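Putative uncharacterized protein ST0493 (Sulfolobus tokodaii, PDB 2RBG) is of unknown function, an archaeal member of the DUF5751 family built as an alpha/beta sandwich around a parallel sheet. Local coordinates at residues A[25-29]-A[57-63]; A[36-42]-A[64-70]. All blocks are in the same frame, centred on the assembly; numbering follows the deposited sequence.

Contact 1 (25-29 with 57-63) and contact 2 (36-42 with 64-70) illustrate how a parallel alpha/beta fold is stitched together by consecutive beta-alpha units, with centres about 14 Å apart. Along the chain their segments alternate: helix 17-31 runs into strand 35-41, and helix 54-59, with the turn after it, into strand 64-70. Contact 1 therefore joins the two helical ends and contact 2 the two strands that follow them. The two meet directly, Val28 CG2 lying 4.0 Å from Thr36 CB and Leu57 CD1 3.4 Å from Tyr65 OH. Contact 1 thus lies in the helical layer and contact 2 at the border of the five-stranded sheet, where strand 64-70 is outermost within the chain.

Contact 1: residues A[25-29]-A[57-63]; sequences FLDVR and LLENIDI
Phe25 is the bump of helix 17-31, and the end of helix 54-59 with its following turn provides the hollow that receives it. Three residues shape that hollow. Asn60 forms one wall: its CB sits over a face of the ring, 3.8 Å from the centroid in a CH-pi contact, and its amide stacks on the same aromatic group with the planes 14° apart. Ile63 comes to the ring edge, its CG2 4.0 Å from Phe25 CE1, while Leu57 CD2 approaches obliquely at 4.0 Å from Phe25 CZ. The Ile63 CG2 branch, anti to its backbone N, also slides alongside Val28 CG1, which widens the apolar seam toward the sheet.

Beyond the ring, Arg29 reaches along the outer side of the joint. Its chain is extended from CG to NE, carrying the guanidinium past Ile63 CD1 to Asn60. There NE donates to Asn60 OD1 at 2.6 Å (N-H...O 153°), lying in the carbonyl plane, and NH2 adds a weak bond to the same oxygen. The guanidinium and amide planes are turned 64° apart. At the other end of the amide, ND2 is bonded to Ala56 O, one turn back in the helix; bonds at both ends thus fix its rotation and hold it flat over Phe25. With an alanine in place of Phe25, a gap would probably open between Leu57, Asn60 and Ile63, and the Asn60 amide would probably lose the surface it stacks on.

Asn60 is the first residue beyond helix 54-59 to leave helical geometry and begins a type I beta turn ending at Ile63. The whole is a helix-to-turn junction of an alpha/beta fold, in which the exit from one helix packs against the neighbouring helix just before the chain enters a strand.

Contact 2: residues A[36-42]-A[64-70]; sequences TTINVFT and GYELFLW
Asn39 and Trp70 make the side-chain bond of this strand pair: the indole NE1 donates to Asn39 OD1 at 3.0 Å, almost straight at 177°. The donor lies in the amide plane on a lone pair of OD1, and the oxygen lies in the indole plane, so the two flat groups are nearly coplanar. Asn39 OD1 also lies 3.6 Å from Phe68 CB. On the same face Phe41 CE1 touches Trp70 CD1 at 3.7 Å, the rings slid apart with little overlap, and Thr37 OG1 meets the edge of the Phe68 ring.

The face carrying Ile38, Val40 and Leu67 is largely aliphatic here. Leu67 CG is anti to the backbone N (chi1 -179°), which swings CD1 across to Val40 CG2 at 3.6 Å and to Ile38 CG2. Past the end of the strand, Thr42 CG2 lies alongside Leu69.

These groups are placed by parallel strand pairing, in which backbone bonds run from Thr36 N to Gly64 O through to Thr42 N to Trp70 O. Among them Val40 N to Phe68 O measures 2.8 Å.

Farther out, strand 35-41 continues the sheet through backbone bonds to strand 6-11, whereas strand 64-70 is outermost within the chain. Helix 17-31 packs on Ile38 and Val40, helix 46-52 on Leu67 and Leu69; across the sheet, Phe78 of helix 75-82 meets the rings of Phe41 and Trp70.

Contact 1: residues A[25-29]-A[57-63]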
ATOM      1  N   PHE A  25     -12.392  -8.225  -1.038  1.00  8.27           N
ATOM      2  CA  PHE A  25     -13.594  -7.859  -1.772  1.00 10.11           C
ATOM      3  C   PHE A  25     -13.679  -6.378  -2.127  1.00  8.55           C
ATOM      4  O   PHE A  25     -14.274  -6.018  -3.142  1.00  9.67           O
ATOM      5  CB  PHE A  25     -14.830  -8.351  -1.014  1.00  9.31           C
ATOM      6  CG  PHE A  25     -14.998  -9.849  -1.075  1.00 11.97           C
ATOM      7  CD1 PHE A  25     -15.298 -10.476  -2.286  1.00 13.37           C
ATOM      8  CD2 PHE A  25     -14.787 -10.636   0.050  1.00 12.47           C
ATOM      9  CE1 PHE A  25     -15.380 -11.866  -2.372  1.00 12.22           C
ATOM     10  CE2 PHE A  25     -14.865 -12.029  -0.024  1.00 15.03           C
ATOM     11  CZ  PHE A  25     -15.162 -12.643  -1.240  1.00 13.24           C
ATOM     12  N   LEU A  26     -13.078  -5.518  -1.310  1.00  8.53           N
ATOM     13  CA  LEU A  26     -13.066  -4.092  -1.617  1.00 10.27           C
ATOM     14  C   LEU A  26     -12.287  -3.924  -2.923  1.00  7.43           C
ATOM     15  O   LEU A  26     -12.707  -3.209  -3.832  1.00  8.43           O
ATOM     16  CB  LEU A  26     -12.357  -3.299  -0.513  1.00 12.37           C
ATOM     17  CG  LEU A  26     -13.188  -2.498   0.491  1.00 23.05           C
ATOM     18  CD1 LEU A  26     -14.013  -3.434   1.322  1.00 28.50           C
ATOM     19  CD2 LEU A  26     -12.272  -1.685   1.388  1.00 23.45           C
ATOM     20  N   ASP A  27     -11.149  -4.603  -3.013  1.00  8.78           N
ATOM     21  CA  ASP A  27     -10.308  -4.512  -4.197  1.00  6.87           C
ATOM     22  C   ASP A  27     -10.923  -5.184  -5.418  1.00  7.47           C
ATOM     23  O   ASP A  27     -10.848  -4.650  -6.525  1.00  8.28           O
ATOM     24  CB  ASP A  27      -8.920  -5.090  -3.910  1.00 10.81           C
ATOM     25  CG  ASP A  27      -8.125  -4.233  -2.942  1.00 11.54           C
ATOM     26  OD1 ASP A  27      -8.201  -2.990  -3.056  1.00  9.76           O
ATOM     27  OD2 ASP A  27      -7.420  -4.794  -2.078  1.00 10.25           O
ATOM     28  N   VAL A  28     -11.536  -6.348  -5.225  1.00  6.57           N
ATOM     29  CA  VAL A  28     -12.156  -7.034  -6.354  1.00  8.12           C
ATOM     30  C   VAL A  28     -13.281  -6.173  -6.929  1.00 10.25           C
ATOM     31  O   VAL A  28     -13.386  -5.997  -8.144  1.00  9.64           O
ATOM     32  CB  VAL A  28     -12.724  -8.410  -5.946  1.00  8.01           C
ATOM     33  CG1 VAL A  28     -13.582  -8.975  -7.076  1.00  9.50           C
ATOM     34  CG2 VAL A  28     -11.572  -9.374  -5.638  1.00  8.04           C
ATOM     35  N   ARG A  29     -14.114  -5.618  -6.056  1.00 10.05           N
ATOM     36  CA  ARG A  29     -15.215  -4.780  -6.525  1.00 11.15           C
ATOM     37  C   ARG A  29     -14.706  -3.583  -7.328  1.00 11.79           C
ATOM     38  O   ARG A  29     -15.249  -3.264  -8.386  1.00 12.01           O
ATOM     39  CB  ARG A  29     -16.060  -4.294  -5.345  1.00  9.99           C
ATOM     40  CG  ARG A  29     -16.957  -5.360  -4.731  1.00 10.18           C
ATOM     41  CD  ARG A  29     -17.741  -4.766  -3.574  1.00 10.25           C
ATOM     42  NE  ARG A  29     -18.700  -5.698  -2.992  1.00 14.64           N
ATOM     43  CZ  ARG A  29     -20.018  -5.561  -3.073  1.00 20.85           C
ATOM     44  NH1 ARG A  29     -20.543  -4.527  -3.717  1.00 20.73           N
ATOM     45  NH2 ARG A  29     -20.814  -6.450  -2.494  1.00 23.29           N
ATOM     46  N   LEU A  57     -18.021 -13.186   3.031  1.00  8.74           N
ATOM     47  CA  LEU A  57     -18.672 -13.867   1.924  1.00  7.77           C
ATOM     48  C   LEU A  57     -20.118 -13.404   1.756  1.00  8.61           C
ATOM     49  O   LEU A  57     -20.582 -13.192   0.632  1.00  9.52           O
ATOM     50  CB  LEU A  57     -18.634 -15.386   2.138  1.00 10.14           C
ATOM     51  CG  LEU A  57     -17.230 -15.977   2.289  1.00  9.25           C
ATOM     52  CD1 LEU A  57     -17.329 -17.481   2.451  1.00 10.72           C
ATOM     53  CD2 LEU A  57     -16.393 -15.636   1.065  1.00 10.29           C
ATOM     54  N   LEU A  58     -20.823 -13.241   2.871  1.00  9.14           N
ATOM     55  CA  LEU A  58     -22.215 -12.805   2.837  1.00 10.13           C
ATOM     56  C   LEU A  58     -22.349 -11.383   2.299  1.00  9.44           C
ATOM     57  O   LEU A  58     -23.223 -11.099   1.479  1.00  9.82           O
ATOM     58  CB  LEU A  58     -22.826 -12.884   4.242  1.00 13.24           C
ATOM     59  CG  LEU A  58     -24.248 -12.341   4.408  1.00 18.30           C
ATOM     60  CD1 LEU A  58     -25.210 -13.130   3.540  1.00 21.51           C
ATOM     61  CD2 LEU A  58     -24.660 -12.431   5.873  1.00 25.65           C
ATOM     62  N   GLU A  59     -21.478 -10.495   2.762  1.00  8.78           N
ATOM     63  CA  GLU A  59     -21.506  -9.100   2.336  1.00 11.12           C
ATOM     64  C   GLU A  59     -21.209  -8.927   0.852  1.00 11.69           C
ATOM     65  O   GLU A  59     -21.600  -7.930   0.240  1.00 12.28           O
ATOM     66  CB  GLU A  59     -20.494  -8.282   3.139  1.00 13.15           C
ATOM     67  CG  GLU A  59     -20.905  -7.991   4.565  1.00 17.13           C
ATOM     68  CD  GLU A  59     -19.852  -7.205   5.319  1.00 18.20           C
ATOM     69  OE1 GLU A  59     -19.098  -6.451   4.669  1.00 18.34           O
ATOM     70  OE2 GLU A  59     -19.787  -7.330   6.560  1.00 19.18           O
ATOM     71  N   ASN A  60     -20.522  -9.902   0.273  1.00  9.78           N
ATOM     72  CA  ASN A  60     -20.151  -9.827  -1.131  1.00 10.61           C
ATOM     73  C   ASN A  60     -20.715 -10.982  -1.944  1.00 12.44           C
ATOM     74  O   ASN A  60     -20.048 -11.536  -2.819  1.00 10.50           O
ATOM     75  CB  ASN A  60     -18.629  -9.773  -1.222  1.00 11.88           C
ATOM     76  CG  ASN A  60     -18.070  -8.547  -0.540  1.00 11.93           C
ATOM     77  OD1 ASN A  60     -18.127  -7.447  -1.088  1.00 13.53           O
ATOM     78  ND2 ASN A  60     -17.558  -8.717   0.677  1.00  9.60           N
ATOM     79  N   ILE A  61     -21.968 -11.314  -1.652  1.00 14.87           N
ATOM     80  CA  ILE A  61     -22.681 -12.397  -2.313  1.00 14.76           C
ATOM     81  C   ILE A  61     -22.733 -12.250  -3.837  1.00 15.03           C
ATOM     82  O   ILE A  61     -22.773 -13.248  -4.556  1.00 13.45           O
ATOM     83  CB  ILE A  61     -24.128 -12.497  -1.759  1.00 15.88           C
ATOM     84  CG1 ILE A  61     -24.819 -13.756  -2.286  1.00 20.00           C
ATOM     85  CG2 ILE A  61     -24.915 -11.254  -2.132  1.00 19.27           C
ATOM     86  CD1 ILE A  61     -24.298 -15.033  -1.674  1.00 24.49           C
ATOM     87  N   ASP A  62     -22.733 -11.014  -4.332  1.00 13.67           N
ATOM     88  CA  ASP A  62     -22.792 -10.781  -5.774  1.00 14.54           C
ATOM     89  C   ASP A  62     -21.517 -11.195  -6.499  1.00 14.65           C
ATOM     90  O   ASP A  62     -21.549 -11.499  -7.691  1.00 18.15           O
ATOM     91  CB  ASP A  62     -23.072  -9.306  -6.082  1.00 17.19           C
ATOM     92  CG  ASP A  62     -24.465  -8.872  -5.669  1.00 23.32           C
ATOM     93  OD1 ASP A  62     -25.290  -9.745  -5.326  1.00 22.32           O
ATOM     94  OD2 ASP A  62     -24.734  -7.652  -5.698  1.00 23.74           O
ATOM     95  N   ILE A  63     -20.397 -11.199  -5.786  1.00 12.30           N
ATOM     96  CA  ILE A  63     -19.119 -11.566  -6.386  1.00 12.18           C
ATOM     97  C   ILE A  63     -18.981 -13.079  -6.504  1.00 14.22           C
ATOM     98  O   ILE A  63     -19.195 -13.802  -5.538  1.00 18.15           O
ATOM     99  CB  ILE A  63     -17.927 -11.033  -5.553  1.00 13.92           C
ATOM    100  CG1 ILE A  63     -17.977  -9.505  -5.477  1.00 17.28           C
ATOM    101  CG2 ILE A  63     -16.615 -11.484  -6.178  1.00 14.00           C
ATOM    102  CD1 ILE A  63     -17.897  -8.816  -6.829  1.00 17.06           C
TER

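Contact 2: residues A[36-42]-A[64-70]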
ATOM      1  N   THR A  36     -13.422 -13.799  -9.041  1.00 11.15           N
ATOM      2  CA  THR A  36     -12.059 -13.892  -8.547  1.00  9.64           C
ATOM      3  C   THR A  36     -11.800 -15.320  -8.103  1.00  8.90           C
ATOM      4  O   THR A  36     -12.697 -15.996  -7.595  1.00 11.37           O
ATOM      5  CB  THR A  36     -11.794 -12.937  -7.350  1.00  9.30           C
ATOM      6  OG1 THR A  36     -10.420 -13.045  -6.950  1.00 11.46           O
ATOM      7  CG2 THR A  36     -12.685 -13.288  -6.162  1.00 10.57           C
ATOM      8  N   THR A  37     -10.585 -15.791  -8.342  1.00  8.09           N
ATOM      9  CA  THR A  37     -10.206 -17.131  -7.919  1.00  8.90           C
ATOM     10  C   THR A  37      -9.201 -16.871  -6.805  1.00  9.34           C
ATOM     11  O   THR A  37      -8.100 -16.365  -7.039  1.00 10.35           O
ATOM     12  CB  THR A  37      -9.591 -17.948  -9.086  1.00 16.76           C
ATOM     13  OG1 THR A  37      -9.160 -19.222  -8.596  1.00 18.76           O
ATOM     14  CG2 THR A  37      -8.424 -17.212  -9.721  1.00 17.18           C
ATOM     15  N   ILE A  38      -9.622 -17.183  -5.585  1.00  8.42           N
ATOM     16  CA  ILE A  38      -8.828 -16.947  -4.386  1.00  9.46           C
ATOM     17  C   ILE A  38      -7.990 -18.145  -3.965  1.00 10.38           C
ATOM     18  O   ILE A  38      -8.508 -19.247  -3.779  1.00 11.66           O
ATOM     19  CB  ILE A  38      -9.750 -16.546  -3.222  1.00  9.91           C
ATOM     20  CG1 ILE A  38     -10.643 -15.384  -3.659  1.00 12.94           C
ATOM     21  CG2 ILE A  38      -8.928 -16.163  -2.000  1.00  9.08           C
ATOM     22  CD1 ILE A  38     -11.720 -15.024  -2.660  1.00 11.43           C
ATOM     23  N   ASN A  39      -6.693 -17.909  -3.800  1.00  6.80           N
ATOM     24  CA  ASN A  39      -5.757 -18.955  -3.403  1.00  8.56           C
ATOM     25  C   ASN A  39      -5.140 -18.592  -2.067  1.00  8.17           C
ATOM     26  O   ASN A  39      -4.414 -17.603  -1.950  1.00 12.28           O
ATOM     27  CB  ASN A  39      -4.682 -19.107  -4.474  1.00  6.67           C
ATOM     28  CG  ASN A  39      -5.242 -19.659  -5.764  1.00 11.85           C
ATOM     29  OD1 ASN A  39      -5.339 -20.874  -5.945  1.00 10.25           O
ATOM     30  ND2 ASN A  39      -5.642 -18.770  -6.661  1.00 11.82           N
ATOM     31  N   VAL A  40      -5.435 -19.409  -1.064  1.00  9.81           N
ATOM     32  CA  VAL A  40      -4.966 -19.182   0.291  1.00 10.60           C
ATOM     33  C   VAL A  40      -3.895 -20.186   0.688  1.00 11.33           C
ATOM     34  O   VAL A  40      -4.115 -21.393   0.634  1.00 13.32           O
ATOM     35  CB  VAL A  40      -6.136 -19.295   1.285  1.00 10.53           C
ATOM     36  CG1 VAL A  40      -5.698 -18.834   2.667  1.00  9.46           C
ATOM     37  CG2 VAL A  40      -7.323 -18.487   0.782  1.00 10.11           C
ATOM     38  N   PHE A  41      -2.737 -19.675   1.086  1.00 10.47           N
ATOM     39  CA  PHE A  41      -1.630 -20.523   1.504  1.00 10.56           C
ATOM     40  C   PHE A  41      -1.675 -20.548   3.023  1.00 14.51           C
ATOM     41  O   PHE A  41      -1.240 -19.612   3.693  1.00 12.82           O
ATOM     42  CB  PHE A  41      -0.336 -19.935   0.950  1.00 11.18           C
ATOM     43  CG  PHE A  41      -0.338 -19.843  -0.549  1.00 13.39           C
ATOM     44  CD1 PHE A  41      -0.043 -20.960  -1.328  1.00 11.41           C
ATOM     45  CD2 PHE A  41      -0.731 -18.667  -1.185  1.00 13.82           C
ATOM     46  CE1 PHE A  41      -0.147 -20.911  -2.716  1.00 12.58           C
ATOM     47  CE2 PHE A  41      -0.838 -18.607  -2.575  1.00 16.09           C
ATOM     48  CZ  PHE A  41      -0.546 -19.735  -3.342  1.00 13.07           C
ATOM     49  N   THR A  42      -2.233 -21.634   3.551  1.00 15.02           N
ATOM     50  CA  THR A  42      -2.419 -21.786   4.986  1.00 14.54           C
ATOM     51  C   THR A  42      -2.469 -23.262   5.367  1.00 15.87           C
ATOM     52  O   THR A  42      -2.570 -24.129   4.505  1.00 14.97           O
ATOM     53  CB  THR A  42      -3.755 -21.125   5.398  1.00 16.35           C
ATOM     54  OG1 THR A  42      -3.970 -21.278   6.804  1.00 16.32           O
ATOM     55  CG2 THR A  42      -4.912 -21.768   4.640  1.00 15.89           C
ATOM     56  N   GLY A  64     -18.630 -13.551  -7.693  1.00 14.14           N
ATOM     57  CA  GLY A  64     -18.449 -14.977  -7.882  1.00 16.94           C
ATOM     58  C   GLY A  64     -17.017 -15.301  -7.516  1.00 18.30           C
ATOM     59  O   GLY A  64     -16.101 -14.576  -7.894  1.00 20.02           O
ATOM     60  N   TYR A  65     -16.804 -16.378  -6.776  1.00 18.65           N
ATOM     61  CA  TYR A  65     -15.445 -16.717  -6.394  1.00 18.31           C
ATOM     62  C   TYR A  65     -15.234 -18.211  -6.252  1.00 20.44           C
ATOM     63  O   TYR A  65     -16.182 -18.982  -6.094  1.00 19.03           O
ATOM     64  CB  TYR A  65     -15.094 -16.035  -5.064  1.00 22.93           C
ATOM     65  CG  TYR A  65     -15.702 -16.723  -3.859  1.00 22.93           C
ATOM     66  CD1 TYR A  65     -15.102 -17.856  -3.305  1.00 27.91           C
ATOM     67  CD2 TYR A  65     -16.904 -16.281  -3.312  1.00 24.79           C
ATOM     68  CE1 TYR A  65     -15.686 -18.536  -2.243  1.00 26.74           C
ATOM     69  CE2 TYR A  65     -17.499 -16.955  -2.245  1.00 26.83           C
ATOM     70  CZ  TYR A  65     -16.882 -18.083  -1.718  1.00 28.42           C
ATOM     71  OH  TYR A  65     -17.461 -18.764  -0.672  1.00 30.78           O
ATOM     72  N   GLU A  66     -13.969 -18.602  -6.327  1.00 19.35           N
ATOM     73  CA  GLU A  66     -13.560 -19.984  -6.150  1.00 18.13           C
ATOM     74  C   GLU A  66     -12.529 -19.863  -5.043  1.00 17.07           C
ATOM     75  O   GLU A  66     -11.786 -18.882  -4.992  1.00 13.89           O
ATOM     76  CB  GLU A  66     -12.905 -20.545  -7.412  1.00 22.10           C
ATOM     77  CG  GLU A  66     -13.856 -20.780  -8.568  1.00 31.96           C
ATOM     78  CD  GLU A  66     -13.205 -21.556  -9.698  1.00 38.40           C
ATOM     79  OE1 GLU A  66     -12.170 -21.091 -10.222  1.00 42.11           O
ATOM     80  OE2 GLU A  66     -13.728 -22.632 -10.061  1.00 43.89           O
ATOM     81  N   LEU A  67     -12.495 -20.844  -4.150  1.00 15.56           N
ATOM     82  CA  LEU A  67     -11.557 -20.817  -3.040  1.00 14.40           C
ATOM     83  C   LEU A  67     -10.696 -22.075  -3.026  1.00 14.70           C
ATOM     84  O   LEU A  67     -11.210 -23.194  -3.027  1.00 15.80           O
ATOM     85  CB  LEU A  67     -12.330 -20.692  -1.722  1.00 16.90           C
ATOM     86  CG  LEU A  67     -11.540 -20.615  -0.415  1.00 19.24           C
ATOM     87  CD1 LEU A  67     -10.627 -19.397  -0.433  1.00 21.66           C
ATOM     88  CD2 LEU A  67     -12.510 -20.534   0.755  1.00 20.68           C
ATOM     89  N   PHE A  68      -9.383 -21.876  -3.021  1.00 11.13           N
ATOM     90  CA  PHE A  68      -8.428 -22.975  -2.997  1.00 12.93           C
ATOM     91  C   PHE A  68      -7.439 -22.756  -1.864  1.00 12.63           C
ATOM     92  O   PHE A  68      -6.859 -21.678  -1.734  1.00 12.01           O
ATOM     93  CB  PHE A  68      -7.665 -23.048  -4.324  1.00 12.05           C
ATOM     94  CG  PHE A  68      -8.528 -23.383  -5.502  1.00 14.59           C
ATOM     95  CD1 PHE A  68      -8.970 -24.685  -5.709  1.00 14.07           C
ATOM     96  CD2 PHE A  68      -8.918 -22.393  -6.395  1.00 15.16           C
ATOM     97  CE1 PHE A  68      -9.789 -24.997  -6.792  1.00 15.37           C
ATOM     98  CE2 PHE A  68      -9.737 -22.694  -7.482  1.00 17.63           C
ATOM     99  CZ  PHE A  68     -10.173 -23.998  -7.681  1.00 18.22           C
ATOM    100  N   LEU A  69      -7.257 -23.776  -1.035  1.00 12.84           N
ATOM    101  CA  LEU A  69      -6.311 -23.686   0.067  1.00 13.24           C
ATOM    102  C   LEU A  69      -5.108 -24.561  -0.249  1.00 14.32           C
ATOM    103  O   LEU A  69      -5.257 -25.690  -0.723  1.00 13.65           O
ATOM    104  CB  LEU A  69      -6.956 -24.140   1.380  1.00 14.24           C
ATOM    105  CG  LEU A  69      -7.881 -23.135   2.075  1.00 18.28           C
ATOM    106  CD1 LEU A  69      -9.037 -22.767   1.158  1.00 18.52           C
ATOM    107  CD2 LEU A  69      -8.398 -23.736   3.373  1.00 19.14           C
ATOM    108  N   TRP A  70      -3.919 -24.024   0.002  1.00 12.36           N
ATOM    109  CA  TRP A  70      -2.681 -24.739  -0.259  1.00 13.82           C
ATOM    110  C   TRP A  70      -1.738 -24.699   0.927  1.00 14.23           C
ATOM    111  O   TRP A  70      -1.520 -23.644   1.519  1.00 14.03           O
ATOM    112  CB  TRP A  70      -1.938 -24.120  -1.444  1.00 10.85           C
ATOM    113  CG  TRP A  70      -2.761 -23.930  -2.662  1.00 10.51           C
ATOM    114  CD1 TRP A  70      -3.292 -22.758  -3.125  1.00 11.33           C
ATOM    115  CD2 TRP A  70      -3.144 -24.943  -3.589  1.00  9.50           C
ATOM    116  NE1 TRP A  70      -3.983 -22.985  -4.295  1.00 10.64           N
ATOM    117  CE2 TRP A  70      -3.907 -24.318  -4.601  1.00  9.79           C
ATOM    118  CE3 TRP A  70      -2.916 -26.323  -3.666  1.00 12.09           C
ATOM    119  CZ2 TRP A  70      -4.443 -25.028  -5.679  1.00 11.85           C
ATOM    120  CZ3 TRP A  70      -3.451 -27.029  -4.740  1.00 12.80           C
ATOM    121  CH2 TRP A  70      -4.205 -26.379  -5.731  1.00 14.03           C
TER